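Local coordinates for oxysterol-binding protein homolog 1 (Saccharomyces cerevisiae, PDB 5H28) that carries sterols and other lipids between membranes, its ankyrin repeats targeting it to the nucleus-vacuole junction through binding to NVJ1, at residues N112-N117 with A173-I178. Sequence-based numbering, arbitrary orientation.
Sequences NDCVLN and AELLDI
Cys114 and Leu175 meet with matching first torsions: SG of Cys114 lies anti to its own carbonyl carbon (chi1 -69°), and so does CG of Leu175 (chi1 -66°). Each side chain starts toward the opposing segment, and the sulfur comes to rest against the branch point of the leucine, with SG of Cys114 3.6 Å from Leu175 CG. SG of Cys114 is equally near CD2 of Leu175 but 4.1 Å from its CD1, so the sulfur sits on the CG-CD2 side of the isobutyl group. One residue earlier in the helix, CB of Glu174 lies 4.0 Å from SG of Cys114, a contact made by its aliphatic root alone. Asp113 reaches the CD1 methyl of Leu175, the two side chains crossing nearly perpendicularly, and its OD1 stands 3.8 Å from Leu175 CD1. That carboxylate spends its charge elsewhere: OD1 forms a salt bridge to Arg171 and OD2 one to Arg140. An alanine in place of Leu175 would probably open a gap beside the Cys114 sulfur and leave OD1 of Asp113 without its methyl neighbour. No hydrogen bond spans the two segments, which bury just 140 Å² together. Cys114 is presented by a type I beta turn from Asn112 to Val115, within which its backbone N donates to Asn112 OD1 at 3.0 Å, the donor 44° out of the carbonyl plane. Helix 130-156 touches both partners, Arg140 contacting Cys114 and Leu175. The contact thus joins the end of the predicted second ankyrin repeat directly to helix 172-175, with helix 130-156 alongside both, and the bond from Cys114 N to Asn112 OD1 closes an Asx turn.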
ATOM      1  N   ASN A 112      -3.711  -0.350  -4.773  1.00  6.45           N
ATOM      2  CA  ASN A 112      -2.575  -1.180  -4.392  1.00  8.64           C
ATOM      3  C   ASN A 112      -2.275  -2.036  -5.616  1.00  8.03           C
ATOM      4  O   ASN A 112      -2.901  -3.080  -5.820  1.00  9.59           O
ATOM      5  CB  ASN A 112      -2.885  -2.096  -3.207  1.00  7.69           C
ATOM      6  CG  ASN A 112      -1.684  -2.938  -2.813  1.00  8.81           C
ATOM      7  OD1 ASN A 112      -0.633  -2.864  -3.452  1.00  7.14           O
ATOM      8  ND2 ASN A 112      -1.829  -3.743  -1.768  1.00 10.32           N
ATOM      9  N   ASP A 113      -1.331  -1.585  -6.437  1.00  7.19           N
ATOM     10  CA  ASP A 113      -0.972  -2.303  -7.652  1.00  6.96           C
ATOM     11  C   ASP A 113      -0.037  -3.486  -7.419  1.00  7.61           C
ATOM     12  O   ASP A 113       0.443  -4.088  -8.371  1.00  9.22           O
ATOM     13  CB  ASP A 113      -0.362  -1.330  -8.679  1.00  8.70           C
ATOM     14  CG  ASP A 113       0.892  -0.631  -8.172  1.00  7.89           C
ATOM     15  OD1 ASP A 113       1.100  -0.576  -6.944  1.00  9.17           O
ATOM     16  OD2 ASP A 113       1.666  -0.116  -9.012  1.00 10.40           O
ATOM     17  N   CYS A 114       0.201  -3.833  -6.157  1.00  7.38           N
ATOM     18  CA  CYS A 114       1.087  -4.951  -5.842  1.00  8.74           C
ATOM     19  C   CYS A 114       0.354  -6.227  -5.452  1.00  8.15           C
ATOM     20  O   CYS A 114       0.985  -7.230  -5.133  1.00 11.07           O
ATOM     21  CB  CYS A 114       2.053  -4.568  -4.722  1.00 10.86           C
ATOM     22  SG  CYS A 114       3.266  -3.336  -5.210  1.00 13.95           S
ATOM     23  N   VAL A 115      -0.972  -6.194  -5.469  1.00  6.43           N
ATOM     24  CA  VAL A 115      -1.752  -7.373  -5.118  1.00  5.37           C
ATOM     25  C   VAL A 115      -1.461  -8.520  -6.091  1.00  5.19           C
ATOM     26  O   VAL A 115      -1.402  -8.323  -7.305  1.00  6.63           O
ATOM     27  CB  VAL A 115      -3.265  -7.059  -5.136  1.00  5.24           C
ATOM     28  CG1 VAL A 115      -4.065  -8.318  -4.834  1.00  6.51           C
ATOM     29  CG2 VAL A 115      -3.587  -5.979  -4.106  1.00  9.08           C
ATOM     30  N   LEU A 116      -1.277  -9.722  -5.552  1.00  6.41           N
ATOM     31  CA  LEU A 116      -1.006 -10.893  -6.383  1.00  7.27           C
ATOM     32  C   LEU A 116      -2.272 -11.732  -6.487  1.00  7.42           C
ATOM     33  O   LEU A 116      -2.996 -11.881  -5.504  1.00  7.99           O
ATOM     34  CB  LEU A 116       0.105 -11.745  -5.755  1.00  9.23           C
ATOM     35  CG  LEU A 116       1.434 -11.045  -5.472  1.00 12.52           C
ATOM     36  CD1 LEU A 116       2.375 -11.990  -4.737  1.00 14.40           C
ATOM     37  CD2 LEU A 116       2.043 -10.583  -6.776  1.00 14.11           C
ATOM     38  N   ASN A 117      -2.557 -12.259  -7.674  1.00  7.22           N
ATOM     39  CA  ASN A 117      -3.733 -13.110  -7.821  1.00  6.51           C
ATOM     40  C   ASN A 117      -3.325 -14.538  -7.448  1.00  7.34           C
ATOM     41  O   ASN A 117      -2.197 -14.758  -6.999  1.00  7.38           O
ATOM     42  CB  ASN A 117      -4.325 -13.031  -9.247  1.00  7.22           C
ATOM     43  CG  ASN A 117      -3.370 -13.508 -10.329  1.00  5.84           C
ATOM     44  OD1 ASN A 117      -2.355 -14.136 -10.050  1.00  8.07           O
ATOM     45  ND2 ASN A 117      -3.712 -13.219 -11.585  1.00  6.25           N
ATOM     46  N   ALA A 173       3.608  -1.229   1.763  1.00 13.03           N
ATOM     47  CA  ALA A 173       4.172  -2.414   2.393  1.00 14.69           C
ATOM     48  C   ALA A 173       5.166  -3.087   1.445  1.00 15.88           C
ATOM     49  O   ALA A 173       6.141  -3.693   1.887  1.00 16.44           O
ATOM     50  CB  ALA A 173       3.063  -3.382   2.765  1.00 16.35           C
ATOM     51  N   GLU A 174       4.918  -2.972   0.141  1.00 16.33           N
ATOM     52  CA  GLU A 174       5.793  -3.572  -0.862  1.00 18.49           C
ATOM     53  C   GLU A 174       6.585  -2.570  -1.700  1.00 17.43           C
ATOM     54  O   GLU A 174       7.595  -2.932  -2.304  1.00 19.40           O
ATOM     55  CB  GLU A 174       4.985  -4.470  -1.806  1.00 21.87           C
ATOM     56  CG  GLU A 174       5.146  -5.963  -1.554  1.00 27.25           C
ATOM     57  CD  GLU A 174       4.667  -6.388  -0.181  1.00 28.65           C
ATOM     58  OE1 GLU A 174       3.464  -6.214   0.112  1.00 32.40           O
ATOM     59  OE2 GLU A 174       5.493  -6.898   0.606  1.00 32.21           O
ATOM     60  N   LEU A 175       6.141  -1.316  -1.746  1.00 14.51           N
ATOM     61  CA  LEU A 175       6.841  -0.317  -2.551  1.00 13.13           C
ATOM     62  C   LEU A 175       7.787   0.600  -1.785  1.00 13.32           C
ATOM     63  O   LEU A 175       8.496   1.409  -2.384  1.00 13.22           O
ATOM     64  CB  LEU A 175       5.838   0.514  -3.353  1.00 11.63           C
ATOM     65  CG  LEU A 175       5.097  -0.298  -4.422  1.00 11.41           C
ATOM     66  CD1 LEU A 175       4.251   0.633  -5.267  1.00 11.00           C
ATOM     67  CD2 LEU A 175       6.096  -1.048  -5.298  1.00 11.28           C
ATOM     68  N   LEU A 176       7.782   0.483  -0.463  1.00 11.98           N
ATOM     69  CA  LEU A 176       8.679   1.267   0.378  1.00 12.62           C
ATOM     70  C   LEU A 176       9.330   0.292   1.349  1.00 12.71           C
ATOM     71  O   LEU A 176       8.676  -0.231   2.249  1.00 13.99           O
ATOM     72  CB  LEU A 176       7.923   2.345   1.162  1.00 11.62           C
ATOM     73  CG  LEU A 176       8.801   3.120   2.158  1.00 12.50           C
ATOM     74  CD1 LEU A 176       9.906   3.861   1.407  1.00 13.19           C
ATOM     75  CD2 LEU A 176       7.954   4.103   2.947  1.00 12.96           C
ATOM     76  N   ASP A 177      10.616   0.035   1.146  1.00 12.91           N
ATOM     77  CA  ASP A 177      11.355  -0.884   2.000  1.00 13.08           C
ATOM     78  C   ASP A 177      12.099  -0.101   3.072  1.00 11.94           C
ATOM     79  O   ASP A 177      13.067   0.604   2.782  1.00 11.81           O
ATOM     80  CB  ASP A 177      12.339  -1.697   1.155  1.00 15.40           C
ATOM     81  CG  ASP A 177      13.103  -2.726   1.967  1.00 16.77           C
ATOM     82  OD1 ASP A 177      12.803  -2.903   3.167  1.00 17.98           O
ATOM     83  OD2 ASP A 177      14.008  -3.365   1.394  1.00 22.34           O
ATOM     84  N   ILE A 178      11.640  -0.233   4.310  1.00 11.21           N
ATOM     85  CA  ILE A 178      12.249   0.468   5.432  1.00 10.82           C
ATOM     86  C   ILE A 178      13.717   0.066   5.582  1.00 10.19           C
ATOM     87  O   ILE A 178      14.522   0.822   6.121  1.00  9.37           O
ATOM     88  CB  ILE A 178      11.465   0.178   6.746  1.00 10.58           C
ATOM     89  CG1 ILE A 178      11.916   1.130   7.854  1.00 12.12           C
ATOM     90  CG2 ILE A 178      11.651  -1.275   7.165  1.00 12.66           C
ATOM     91  CD1 ILE A 178      11.064   1.043   9.104  1.00 12.79           C
TER